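Local structure of metallo-beta-lactamase FIM-1 (Pseudomonas aeruginosa, 6V3Q) at residues V137-G142 / V189-Q194; Q157-G162 / Q201-H206; K6-T11 / T23-M28; I40-D45 / L70-R75. The protein probably hydrolyses the beta-lactam ring of antibiotics to a substituted beta-amino acid, with zinc as cofactor, and so confers antibiotic resistance. All blocks are in the same frame, centred on the assembly; numbering follows the deposited sequence.

Contact 1 of 4, residues V137-G142 / V189-Q194; sequences VIFDPG and VLAVAQ
P141 and A191 bring the two backbones closest, with 5.9 Å between their CA atoms, where the chain leaving strand 137-139 runs past helix 185-195. F139 and P141 both turn their side chains to the helix and meet A191 and V192. The first torsion sets F139 CG anti to the backbone N (chi1 -180°), on the helix side. The CE2 corner of the ring comes 3.8 Å from A191 O, an oblique approach. The same corner lies 4.3 Å from A191 CB, and F139 CD2 is 4.3 Å from V192 CG2. P141 and V192 stand side by side and point the same way. P141 CB touches V192 CG2 at 3.7 Å, the tightest pairing of apolar atoms in the contact. Beyond P141, G142 N makes a weak bond to D140 OD1, of the kind found in an Asx turn. V192 also rests on V151 of the neighbouring strand and on F215 of helix 213-226. The contact seats the helix against the outer face of one sheet of the alpha-beta/beta-alpha sandwich. No hydrogen bond crosses it. Cohesion rests on dispersion and on the burial of hydrocarbon, so shape matters here and bond direction does not.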
loop_
_atom_site.group_PDB
_atom_site.type_symbol
_atom_site.label_atom_id
_atom_site.label_comp_id
_atom_site.label_asym_id
_atom_site.label_seq_id
_atom_site.Cartn_x
_atom_site.Cartn_y
_atom_site.Cartn_z
ATOM N N VAL A 137 -9.328 -21.597 20.724
ATOM C CA VAL A 137 -8.564 -22.812 20.473
ATOM C C VAL A 137 -7.363 -22.416 19.628
ATOM O O VAL A 137 -7.516 -21.948 18.493
ATOM C CB VAL A 137 -9.402 -23.898 19.782
ATOM C CG1 VAL A 137 -8.512 -25.068 19.377
ATOM C CG2 VAL A 137 -10.508 -24.382 20.706
ATOM N N ILE A 138 -6.172 -22.564 20.194
ATOM C CA ILE A 138 -4.935 -22.291 19.477
ATOM C C ILE A 138 -4.463 -23.600 18.862
ATOM O O ILE A 138 -4.247 -24.587 19.575
ATOM C CB ILE A 138 -3.871 -21.690 20.406
ATOM C CG1 ILE A 138 -4.382 -20.381 21.019
ATOM C CG2 ILE A 138 -2.579 -21.452 19.640
ATOM C CD1 ILE A 138 -3.579 -19.900 22.201
ATOM N N PHE A 139 -4.307 -23.609 17.544
ATOM C CA PHE A 139 -4.052 -24.820 16.780
ATOM C C PHE A 139 -2.769 -24.666 15.978
ATOM O O PHE A 139 -2.507 -23.604 15.403
ATOM C CB PHE A 139 -5.235 -25.117 15.851
ATOM C CG PHE A 139 -5.069 -26.358 15.023
ATOM C CD1 PHE A 139 -5.118 -27.611 15.609
ATOM C CD2 PHE A 139 -4.885 -26.274 13.653
ATOM C CE1 PHE A 139 -4.969 -28.760 14.844
ATOM C CE2 PHE A 139 -4.735 -27.416 12.884
ATOM C CZ PHE A 139 -4.781 -28.657 13.482
ATOM N N ASP A 140 -1.968 -25.732 15.949
ATOM C CA ASP A 140 -0.702 -25.750 15.223
ATOM C C ASP A 140 -0.835 -26.644 13.997
ATOM O O ASP A 140 -0.828 -27.878 14.128
ATOM C CB ASP A 140 0.429 -26.245 16.129
ATOM C CG ASP A 140 1.772 -26.301 15.415
ATOM O OD1 ASP A 140 1.928 -25.654 14.356
ATOM O OD2 ASP A 140 2.682 -26.999 15.910
ATOM N N PRO A 141 -0.960 -26.084 12.795
ATOM C CA PRO A 141 -1.181 -26.901 11.597
ATOM C C PRO A 141 0.080 -27.325 10.861
ATOM O O PRO A 141 -0.030 -28.043 9.861
ATOM C CB PRO A 141 -2.017 -25.959 10.724
ATOM C CG PRO A 141 -1.467 -24.609 11.044
ATOM C CD PRO A 141 -1.027 -24.643 12.494
ATOM N N GLY A 142 1.256 -26.900 11.311
ATOM C CA GLY A 142 2.483 -27.218 10.627
ATOM C C GLY A 142 2.957 -26.072 9.759
ATOM O O GLY A 142 2.287 -25.044 9.625
ATOM N N VAL A 189 -3.145 -25.765 5.463
ATOM C CA VAL A 189 -4.437 -25.125 5.228
ATOM C C VAL A 189 -5.566 -26.134 5.397
ATOM O O VAL A 189 -6.563 -25.871 6.078
ATOM C CB VAL A 189 -4.466 -24.474 3.834
ATOM C CG1 VAL A 189 -5.850 -23.909 3.542
ATOM C CG2 VAL A 189 -3.413 -23.389 3.740
ATOM N N LEU A 190 -5.412 -27.316 4.793
ATOM C CA LEU A 190 -6.441 -28.346 4.897
ATOM C C LEU A 190 -6.580 -28.866 6.323
ATOM O O LEU A 190 -7.670 -29.295 6.722
ATOM C CB LEU A 190 -6.130 -29.500 3.942
ATOM C CG LEU A 190 -6.150 -29.157 2.452
ATOM C CD1 LEU A 190 -5.976 -30.408 1.603
ATOM C CD2 LEU A 190 -7.438 -28.420 2.087
ATOM N N ALA A 191 -5.495 -28.847 7.099
ATOM C CA ALA A 191 -5.580 -29.267 8.493
ATOM C C ALA A 191 -6.412 -28.288 9.311
ATOM O O ALA A 191 -7.139 -28.697 10.225
ATOM C CB ALA A 191 -4.179 -29.412 9.088
ATOM N N VAL A 192 -6.315 -26.993 9.002
ATOM C CA VAL A 192 -7.135 -26.002 9.690
ATOM C C VAL A 192 -8.598 -26.179 9.314
ATOM O O VAL A 192 -9.485 -26.159 10.176
ATOM C CB VAL A 192 -6.639 -24.581 9.369
ATOM C CG1 VAL A 192 -7.548 -23.535 10.005
ATOM C CG2 VAL A 192 -5.197 -24.400 9.823
ATOM N N ALA A 193 -8.873 -26.354 8.018
ATOM C CA ALA A 193 -10.247 -26.526 7.560
ATOM C C ALA A 193 -10.893 -27.759 8.176
ATOM O O ALA A 193 -12.104 -27.770 8.422
ATOM C CB ALA A 193 -10.285 -26.617 6.035
ATOM N N GLN A 194 -10.103 -28.799 8.435
ATOM C CA GLN A 194 -10.648 -30.017 9.017
ATOM C C GLN A 194 -10.794 -29.907 10.529
ATOM O O GLN A 194 -11.710 -30.507 11.105
ATOM C CB GLN A 194 -9.767 -31.212 8.650
ATOM C CG GLN A 194 -10.403 -32.558 8.945
ATOM C CD GLN A 194 -9.578 -33.714 8.417
ATOM O OE1 GLN A 194 -8.770 -33.547 7.503
ATOM N NE2 GLN A 194 -9.773 -34.895 8.992
#

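Contact 2 of 4, residues Q157-G162 / Q201-H206; sequences QGIVFG and QIIPSH
I203 and F161 pair across two neighbouring parallel strands, 159-161 and 201-203. Helix 185-195 lies between these strands in the chain, so this is a beta-alpha-beta crossover. The strand axes run 4.8 Å apart and 14° from parallel. Four backbone hydrogen bonds join them: Q201 N to G158 O, V160 N to Q201 O, I203 N to V160 O, and G162 N to I203 O. The last is 2.8 Å long. I203 has the most surface buried. Its CG2 meets F161 CD1 at 3.6 Å, at the ring edge and near the ring plane. The two side chains cross at about a right angle. The other branch of I203 leads back along the strand, and its CD1 packs on I159 CG2 at 3.7 Å. Q201 ranks second. It is extended beyond CG and crosses I159, with OE1 3.7 Å from I159 CG1. On the other face V160 and I202 lie side by side, V160 CB against I202 CD1. G158 and I159 form a G1 beta bulge opposite L154, at the start of the strand. After strand 201-203 the chain comes close to the zinc site. S205 OG hydrogen-bonds K86 NZ and OD1 of the oxidised cysteine, a cysteinesulfonic acid, at position 164. F161 CZ lies 4.3 Å from the same S205 OG, which is oblique to the ring.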
loop_
_atom_site.group_PDB
_atom_site.type_symbol
_atom_site.label_atom_id
_atom_site.label_comp_id
_atom_site.label_asym_id
_atom_site.label_seq_id
_atom_site.Cartn_x
_atom_site.Cartn_y
_atom_site.Cartn_z
ATOM N N GLN A 157 -18.213 -19.508 18.238
ATOM C CA GLN A 157 -18.737 -18.444 17.393
ATOM C C GLN A 157 -18.486 -18.678 15.909
ATOM O O GLN A 157 -18.857 -17.829 15.093
ATOM C CB GLN A 157 -18.147 -17.092 17.810
ATOM C CG GLN A 157 -18.713 -16.543 19.117
ATOM C CD GLN A 157 -17.674 -16.454 20.215
ATOM O OE1 GLN A 157 -16.864 -17.366 20.396
ATOM N NE2 GLN A 157 -17.703 -15.362 20.968
ATOM N N GLY A 158 -17.875 -19.804 15.541
ATOM C CA GLY A 158 -17.666 -20.122 14.141
ATOM C C GLY A 158 -16.676 -19.232 13.423
ATOM O O GLY A 158 -16.871 -18.930 12.241
ATOM N N ILE A 159 -15.606 -18.817 14.097
ATOM C CA ILE A 159 -14.615 -17.908 13.534
ATOM C C ILE A 159 -13.253 -18.585 13.562
ATOM O O ILE A 159 -12.860 -19.161 14.585
ATOM C CB ILE A 159 -14.564 -16.574 14.301
ATOM C CG1 ILE A 159 -15.935 -15.902 14.318
ATOM C CG2 ILE A 159 -13.523 -15.644 13.690
ATOM C CD1 ILE A 159 -16.012 -14.717 15.243
ATOM N N VAL A 160 -12.535 -18.509 12.444
ATOM C CA VAL A 160 -11.137 -18.913 12.365
ATOM C C VAL A 160 -10.318 -17.697 11.964
ATOM O O VAL A 160 -10.633 -17.032 10.969
ATOM C CB VAL A 160 -10.923 -20.062 11.363
ATOM C CG1 VAL A 160 -9.447 -20.410 11.262
ATOM C CG2 VAL A 160 -11.725 -21.275 11.776
ATOM N N PHE A 161 -9.284 -17.402 12.739
ATOM C CA PHE A 161 -8.305 -16.383 12.374
ATOM C C PHE A 161 -7.094 -17.118 11.815
ATOM O O PHE A 161 -6.302 -17.696 12.564
ATOM C CB PHE A 161 -7.930 -15.506 13.563
ATOM C CG PHE A 161 -6.889 -14.482 13.235
ATOM C CD1 PHE A 161 -7.219 -13.359 12.496
ATOM C CD2 PHE A 161 -5.578 -14.655 13.637
ATOM C CE1 PHE A 161 -6.262 -12.418 12.174
ATOM C CE2 PHE A 161 -4.619 -13.718 13.319
ATOM C CZ PHE A 161 -4.961 -12.596 12.590
ATOM N N GLY A 162 -6.957 -17.097 10.489
ATOM C CA GLY A 162 -5.924 -17.880 9.836
ATOM C C GLY A 162 -4.563 -17.228 9.799
ATOM O O GLY A 162 -3.567 -17.919 9.563
ATOM N N GLN A 201 -16.873 -18.140 9.197
ATOM C CA GLN A 201 -16.242 -16.825 9.136
ATOM C C GLN A 201 -14.734 -17.009 9.260
ATOM O O GLN A 201 -14.231 -17.372 10.330
ATOM C CB GLN A 201 -16.787 -15.909 10.232
ATOM C CG GLN A 201 -18.263 -15.571 10.060
ATOM C CD GLN A 201 -18.841 -14.831 11.247
ATOM O OE1 GLN A 201 -19.062 -15.417 12.307
ATOM N NE2 GLN A 201 -19.099 -13.541 11.073
ATOM N N ILE A 202 -14.018 -16.754 8.166
ATOM C CA ILE A 202 -12.579 -16.969 8.076
ATOM C C ILE A 202 -11.906 -15.615 7.913
ATOM O O ILE A 202 -12.250 -14.851 7.005
ATOM C CB ILE A 202 -12.221 -17.905 6.907
ATOM C CG1 ILE A 202 -13.083 -19.169 6.958
ATOM C CG2 ILE A 202 -10.748 -18.266 6.944
ATOM C CD1 ILE A 202 -12.943 -19.953 8.243
ATOM N N ILE A 203 -10.947 -15.323 8.786
ATOM C CA ILE A 203 -10.293 -14.023 8.833
ATOM C C ILE A 203 -8.834 -14.207 8.415
ATOM O O ILE A 203 -8.058 -14.842 9.144
ATOM C CB ILE A 203 -10.395 -13.387 10.226
ATOM C CG1 ILE A 203 -11.862 -13.238 10.639
ATOM C CG2 ILE A 203 -9.688 -12.038 10.251
ATOM C CD1 ILE A 203 -12.051 -12.656 12.024
ATOM N N PRO A 204 -8.412 -13.667 7.277
ATOM C CA PRO A 204 -6.990 -13.657 6.927
ATOM C C PRO A 204 -6.307 -12.454 7.570
ATOM O O PRO A 204 -6.931 -11.638 8.246
ATOM C CB PRO A 204 -7.014 -13.550 5.402
ATOM C CG PRO A 204 -8.240 -12.734 5.131
ATOM C CD PRO A 204 -9.246 -13.096 6.206
ATOM N N SER A 205 -4.997 -12.351 7.344
ATOM C CA SER A 205 -4.246 -11.244 7.921
ATOM C C SER A 205 -4.476 -9.942 7.172
ATOM O O SER A 205 -4.397 -8.868 7.777
ATOM C CB SER A 205 -2.754 -11.570 7.945
ATOM O OG SER A 205 -2.432 -12.348 9.078
ATOM N N HIS A 206 -4.763 -10.011 5.875
ATOM C CA HIS A 206 -4.955 -8.830 5.047
ATOM C C HIS A 206 -6.342 -8.846 4.425
ATOM O O HIS A 206 -6.809 -9.886 3.949
ATOM C CB HIS A 206 -3.896 -8.755 3.949
ATOM C CG HIS A 206 -2.502 -8.947 4.451
ATOM N ND1 HIS A 206 -1.985 -8.220 5.502
ATOM C CD2 HIS A 206 -1.518 -9.788 4.054
ATOM C CE1 HIS A 206 -0.741 -8.600 5.727
ATOM N NE2 HIS A 206 -0.432 -9.551 4.863
#

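Contact 3 of 4, residues K6-T11 / T23-M28; sequences KDVPVT and TSMKHM
T11 and T23 form an antiparallel hydrogen-bonded pair where the N-terminal segment enters the hairpin of strands 11-16 and 19-27. T11 N donates to T23 O at 3.0 Å, and T23 N donates to T11 O at 2.9 Å. T11 OG1 sits between its own backbone N and carbonyl carbon (chi1 59°), 3.4 Å from T23 CB. T23 OG1 turns elsewhere and bonds N37 OD1. V10 still lies close to S24. The backbones part only from V8 and M25 on, where a water bridges them: it donates to V8 O at 2.6 Å and accepts from M25 N at 2.9 Å. Other backbone groups find side chains: V10 N meets Q61 OE1, K6 O meets H33 NE2, M25 O meets Q58 NE2 and S24 O meets W54 NE1. Apolar contacts fill in between. V8 CG1 lies 3.6 Å from M25 CG, and V10 CG2 touches S24 CB. At the far end K6 crosses H27 at about a right angle. K6 CG stands over the imidazole face, 3.8 Å from the ring centroid and 8° off its normal, a CH-pi contact. W31 meets the same ring edge-to-face. Of this segment only T11 is locked in sheet register with T23. V8 O and M25 N depend on a water, and the K6 side chain on a weakly directional CH-pi contact, so that end is probably less rigidly fixed.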
loop_
_atom_site.group_PDB
_atom_site.type_symbol
_atom_site.label_atom_id
_atom_site.label_comp_id
_atom_site.label_asym_id
_atom_site.label_seq_id
_atom_site.Cartn_x
_atom_site.Cartn_y
_atom_site.Cartn_z
ATOM N N LYS A 6 0.465 10.481 7.166
ATOM C CA LYS A 6 1.496 9.453 7.248
ATOM C C LYS A 6 1.061 8.314 8.163
ATOM O O LYS A 6 1.221 7.137 7.823
ATOM C CB LYS A 6 2.815 10.057 7.730
ATOM C CG LYS A 6 3.984 9.088 7.632
ATOM C CD LYS A 6 5.229 9.604 8.336
ATOM C CE LYS A 6 6.378 8.619 8.184
ATOM N NZ LYS A 6 7.517 8.927 9.092
ATOM N N ASP A 7 0.503 8.646 9.327
ATOM C CA ASP A 7 0.093 7.657 10.318
ATOM C C ASP A 7 -1.414 7.732 10.514
ATOM O O ASP A 7 -1.950 8.794 10.851
ATOM C CB ASP A 7 0.822 7.879 11.644
ATOM C CG ASP A 7 2.329 7.952 11.475
ATOM O OD1 ASP A 7 2.888 9.063 11.580
ATOM O OD2 ASP A 7 2.953 6.901 11.225
ATOM N N VAL A 8 -2.089 6.605 10.310
ATOM C CA VAL A 8 -3.541 6.508 10.446
ATOM C C VAL A 8 -3.866 5.706 11.702
ATOM O O VAL A 8 -3.204 4.695 11.978
ATOM C CB VAL A 8 -4.165 5.880 9.188
ATOM C CG1 VAL A 8 -3.213 4.859 8.588
ATOM C CG2 VAL A 8 -5.513 5.239 9.498
ATOM N N PRO A 9 -4.854 6.122 12.496
ATOM C CA PRO A 9 -5.176 5.386 13.724
ATOM C C PRO A 9 -5.694 3.982 13.443
ATOM O O PRO A 9 -6.289 3.705 12.398
ATOM C CB PRO A 9 -6.257 6.252 14.386
ATOM C CG PRO A 9 -6.796 7.113 13.287
ATOM C CD PRO A 9 -5.645 7.358 12.365
ATOM N N VAL A 10 -5.457 3.089 14.406
ATOM C CA VAL A 10 -5.910 1.708 14.290
ATOM C C VAL A 10 -7.431 1.670 14.348
ATOM O O VAL A 10 -8.054 2.318 15.199
ATOM C CB VAL A 10 -5.287 0.846 15.400
ATOM C CG1 VAL A 10 -5.726 -0.601 15.273
ATOM C CG2 VAL A 10 -3.767 0.958 15.371
ATOM N N THR A 11 -8.038 0.917 13.436
ATOM C CA THR A 11 -9.485 0.782 13.380
ATOM C C THR A 11 -9.927 -0.501 14.071
ATOM O O THR A 11 -9.244 -1.526 14.016
ATOM C CB THR A 11 -9.989 0.791 11.932
ATOM O OG1 THR A 11 -9.379 -0.279 11.199
ATOM C CG2 THR A 11 -9.659 2.115 11.253
ATOM N N THR A 23 -7.395 -3.420 12.914
ATOM C CA THR A 23 -6.680 -3.267 11.656
ATOM C C THR A 23 -5.756 -2.067 11.761
ATOM O O THR A 23 -6.209 -0.958 12.067
ATOM C CB THR A 23 -7.652 -3.088 10.481
ATOM O OG1 THR A 23 -8.502 -4.237 10.377
ATOM C CG2 THR A 23 -6.889 -2.910 9.177
ATOM N N SER A 24 -4.468 -2.288 11.513
ATOM C CA SER A 24 -3.466 -1.236 11.570
ATOM C C SER A 24 -2.742 -1.159 10.234
ATOM O O SER A 24 -2.595 -2.164 9.534
ATOM C CB SER A 24 -2.465 -1.483 12.704
ATOM O OG SER A 24 -1.858 -2.759 12.587
ATOM N N MET A 25 -2.288 0.039 9.887
ATOM C CA MET A 25 -1.640 0.287 8.607
ATOM C C MET A 25 -0.158 0.571 8.809
ATOM O O MET A 25 0.227 1.288 9.740
ATOM C CB MET A 25 -2.297 1.461 7.878
ATOM C CG MET A 25 -3.822 1.419 7.899
ATOM S SD MET A 25 -4.503 -0.051 7.116
ATOM C CE MET A 25 -4.166 0.274 5.386
ATOM N N LYS A 26 0.668 0.000 7.937
ATOM C CA LYS A 26 2.089 0.306 7.891
ATOM C C LYS A 26 2.340 1.290 6.758
ATOM O O LYS A 26 1.925 1.050 5.618
ATOM C CB LYS A 26 2.926 -0.957 7.694
ATOM C CG LYS A 26 4.362 -0.816 8.182
ATOM C CD LYS A 26 5.362 -1.346 7.165
ATOM C CE LYS A 26 4.933 -2.690 6.606
ATOM N NZ LYS A 26 5.999 -3.351 5.804
ATOM N N HIS A 27 2.991 2.402 7.082
ATOM C CA HIS A 27 3.341 3.392 6.075
ATOM C C HIS A 27 4.505 2.885 5.235
ATOM O O HIS A 27 5.518 2.425 5.770
ATOM C CB HIS A 27 3.694 4.722 6.747
ATOM C CG HIS A 27 4.437 5.676 5.865
ATOM N ND1 HIS A 27 3.811 6.480 4.938
ATOM C CD2 HIS A 27 5.759 5.962 5.778
ATOM C CE1 HIS A 27 4.712 7.216 4.314
ATOM N NE2 HIS A 27 5.903 6.918 4.803
ATOM N N MET A 28 4.368 2.974 3.919
ATOM C CA MET A 28 5.411 2.548 3.001
ATOM C C MET A 28 6.071 3.765 2.365
ATOM O O MET A 28 5.588 4.895 2.473
ATOM C CB MET A 28 4.840 1.604 1.935
ATOM C CG MET A 28 4.076 0.415 2.519
ATOM S SD MET A 28 4.998 -1.140 2.579
ATOM C CE MET A 28 6.312 -0.760 3.735
HETATM O O HOH W 1 -3.308 2.091 11.593
#

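Contact 4 of 4, residues I40-D45 / L70-R75; sequences IVEKGD and LKKPIR
K72 NZ reaches two groups across the contact, G44 O and the E42 carboxylate. The hydrogen bond to G44 O measures 2.5 Å, very short, so its exact length is doubtful. The salt bridge from K72 NZ to E42 OE1 is long, 3.9 Å. K72 belongs to the beta-alpha-beta unit of strand 46-50, helix 56-68 and strand 74-78. G44 and D45 turn the hairpin between strands 33-43 and 46-50, and K72 lies in the loop from helix 56-68 to strand 74-78. The K72 chain stays extended through CE and bends only at its last torsion (chi4 -71°), which swings NZ to the turn. Its methylenes lie against the E42 side chain, K72 CD 3.7 Å from E42 CG, and the two chains cross. E42 OE2 has its own partner, W20 NE1. The E42 carboxylate, with D45 OD1 4.9 Å from K72 NZ, would probably stabilise the ammonium charge. L70 packs on the buried I40: L70 CD2 meets I40 CG2 at 3.9 Å as the two side chains slide past each other in opposite directions. W65 of the helix touches both residues. D45 O takes a CA-H...O contact from K72 CA at 3.3 Å and lies 3.6 Å from P73 CD.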
loop_
_atom_site.group_PDB
_atom_site.type_symbol
_atom_site.label_atom_id
_atom_site.label_comp_id
_atom_site.label_asym_id
_atom_site.label_seq_id
_atom_site.Cartn_x
_atom_site.Cartn_y
_atom_site.Cartn_z
ATOM N N ILE A 40 -9.415 -8.876 19.103
ATOM C CA ILE A 40 -9.587 -8.685 20.538
ATOM C C ILE A 40 -10.822 -9.477 20.940
ATOM O O ILE A 40 -11.920 -9.230 20.424
ATOM C CB ILE A 40 -9.730 -7.204 20.922
ATOM C CG1 ILE A 40 -8.513 -6.408 20.448
ATOM C CG2 ILE A 40 -9.891 -7.067 22.428
ATOM C CD1 ILE A 40 -8.844 -5.325 19.444
ATOM N N VAL A 41 -10.644 -10.432 21.848
ATOM C CA VAL A 41 -11.704 -11.347 22.254
ATOM C C VAL A 41 -12.023 -11.089 23.718
ATOM O O VAL A 41 -11.150 -11.235 24.584
ATOM C CB VAL A 41 -11.312 -12.815 22.033
ATOM C CG1 VAL A 41 -12.442 -13.730 22.488
ATOM C CG2 VAL A 41 -10.984 -13.054 20.572
ATOM N N GLU A 42 -13.271 -10.717 23.989
ATOM C CA GLU A 42 -13.709 -10.474 25.354
ATOM C C GLU A 42 -13.722 -11.771 26.157
ATOM O O GLU A 42 -14.045 -12.846 25.644
ATOM C CB GLU A 42 -15.100 -9.841 25.360
ATOM C CG GLU A 42 -15.193 -8.546 24.575
ATOM C CD GLU A 42 -16.600 -7.993 24.543
ATOM O OE1 GLU A 42 -17.401 -8.343 25.435
ATOM O OE2 GLU A 42 -16.908 -7.212 23.623
ATOM N N LYS A 43 -13.370 -11.660 27.437
ATOM C CA LYS A 43 -13.363 -12.805 28.350
ATOM C C LYS A 43 -13.672 -12.266 29.748
ATOM O O LYS A 43 -12.771 -11.853 30.485
ATOM C CB LYS A 43 -12.037 -13.549 28.307
ATOM C CG LYS A 43 -11.893 -14.663 29.333
ATOM C CD LYS A 43 -10.820 -15.653 28.902
ATOM C CE LYS A 43 -10.234 -16.417 30.078
ATOM N NZ LYS A 43 -9.007 -15.761 30.596
ATOM N N GLY A 44 -14.957 -12.278 30.102
ATOM C CA GLY A 44 -15.395 -11.693 31.351
ATOM C C GLY A 44 -15.164 -10.195 31.379
ATOM O O GLY A 44 -15.651 -9.468 30.508
ATOM N N ASP A 45 -14.419 -9.721 32.374
ATOM C CA ASP A 45 -14.118 -8.303 32.515
ATOM C C ASP A 45 -12.854 -7.885 31.775
ATOM O O ASP A 45 -12.499 -6.701 31.804
ATOM C CB ASP A 45 -13.987 -7.935 33.996
ATOM C CG ASP A 45 -15.274 -8.153 34.766
ATOM O OD1 ASP A 45 -16.354 -8.147 34.139
ATOM O OD2 ASP A 45 -15.209 -8.327 35.999
ATOM N N LEU A 70 -13.517 -0.238 25.244
ATOM C CA LEU A 70 -14.081 -1.554 25.522
ATOM C C LEU A 70 -14.363 -1.744 27.008
ATOM O O LEU A 70 -15.228 -2.549 27.376
ATOM C CB LEU A 70 -13.132 -2.642 25.014
ATOM C CG LEU A 70 -13.674 -4.068 24.928
ATOM C CD1 LEU A 70 -14.902 -4.103 24.034
ATOM C CD2 LEU A 70 -12.608 -5.032 24.421
ATOM N N LYS A 71 -13.647 -1.015 27.871
ATOM C CA LYS A 71 -13.726 -1.185 29.321
ATOM C C LYS A 71 -13.455 -2.631 29.727
ATOM O O LYS A 71 -13.970 -3.114 30.739
ATOM C CB LYS A 71 -15.075 -0.708 29.868
ATOM C CG LYS A 71 -15.375 0.748 29.559
ATOM C CD LYS A 71 -14.374 1.668 30.242
ATOM C CE LYS A 71 -14.624 1.743 31.742
ATOM N NZ LYS A 71 -13.652 2.627 32.440
ATOM N N LYS A 72 -12.650 -3.324 28.926
ATOM C CA LYS A 72 -12.246 -4.704 29.191
ATOM C C LYS A 72 -10.764 -4.809 28.867
ATOM O O LYS A 72 -10.378 -5.199 27.758
ATOM C CB LYS A 72 -13.070 -5.694 28.366
ATOM C CG LYS A 72 -14.541 -5.766 28.752
ATOM C CD LYS A 72 -15.340 -6.550 27.722
ATOM C CE LYS A 72 -16.784 -6.745 28.159
ATOM N NZ LYS A 72 -16.903 -7.704 29.292
ATOM N N PRO A 73 -9.898 -4.453 29.817
ATOM C CA PRO A 73 -8.467 -4.342 29.508
ATOM C C PRO A 73 -7.874 -5.664 29.042
ATOM O O PRO A 73 -8.220 -6.737 29.545
ATOM C CB PRO A 73 -7.852 -3.892 30.838
ATOM C CG PRO A 73 -8.978 -3.232 31.568
ATOM C CD PRO A 73 -10.204 -4.009 31.187
ATOM N N ILE A 74 -6.975 -5.574 28.061
ATOM C CA ILE A 74 -6.259 -6.754 27.594
ATOM C C ILE A 74 -5.381 -7.283 28.716
ATOM O O ILE A 74 -4.631 -6.529 29.347
ATOM C CB ILE A 74 -5.432 -6.415 26.344
ATOM C CG1 ILE A 74 -6.346 -6.139 25.148
ATOM C CG2 ILE A 74 -4.444 -7.532 26.030
ATOM C CD1 ILE A 74 -5.629 -5.534 23.961
ATOM N N ARG A 75 -5.492 -8.585 28.992
ATOM C CA ARG A 75 -4.647 -9.236 29.981
ATOM C C ARG A 75 -3.795 -10.353 29.409
ATOM O O ARG A 75 -2.775 -10.700 30.012
ATOM C CB ARG A 75 -5.498 -9.799 31.129
ATOM C CG ARG A 75 -5.932 -8.742 32.124
ATOM C CD ARG A 75 -4.727 -7.977 32.648
ATOM N NE ARG A 75 -5.114 -6.742 33.319
ATOM C CZ ARG A 75 -5.479 -6.674 34.594
ATOM N NH1 ARG A 75 -5.817 -5.509 35.126
ATOM N NH2 ARG A 75 -5.509 -7.773 35.337
#

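In the fold
Contacts 1 and 2 share one crossover. Helix 185-195 of contact 1 links the two strands of contact 2, and V192 CG1 touches V160 CG1 at 3.9 Å. Their centres are 12 Å apart. Contacts 3 and 4 belong to the other sheet of the metallo-beta-lactamase sandwich, on the neighbouring strands 19-27 and 33-43, with centres 23 Å apart. Helix 56-68 lies against both. Contact 2 is nearest the active site: the S205 side chain is about 7 Å from the zinc ion, which H81, H83, H145 and the oxidised cysteine at position 164 surround. The P141 side chain of contact 1 is about 13 Å from the zinc, as is that of S24 in contact 3. Contact 4 lies away from the site.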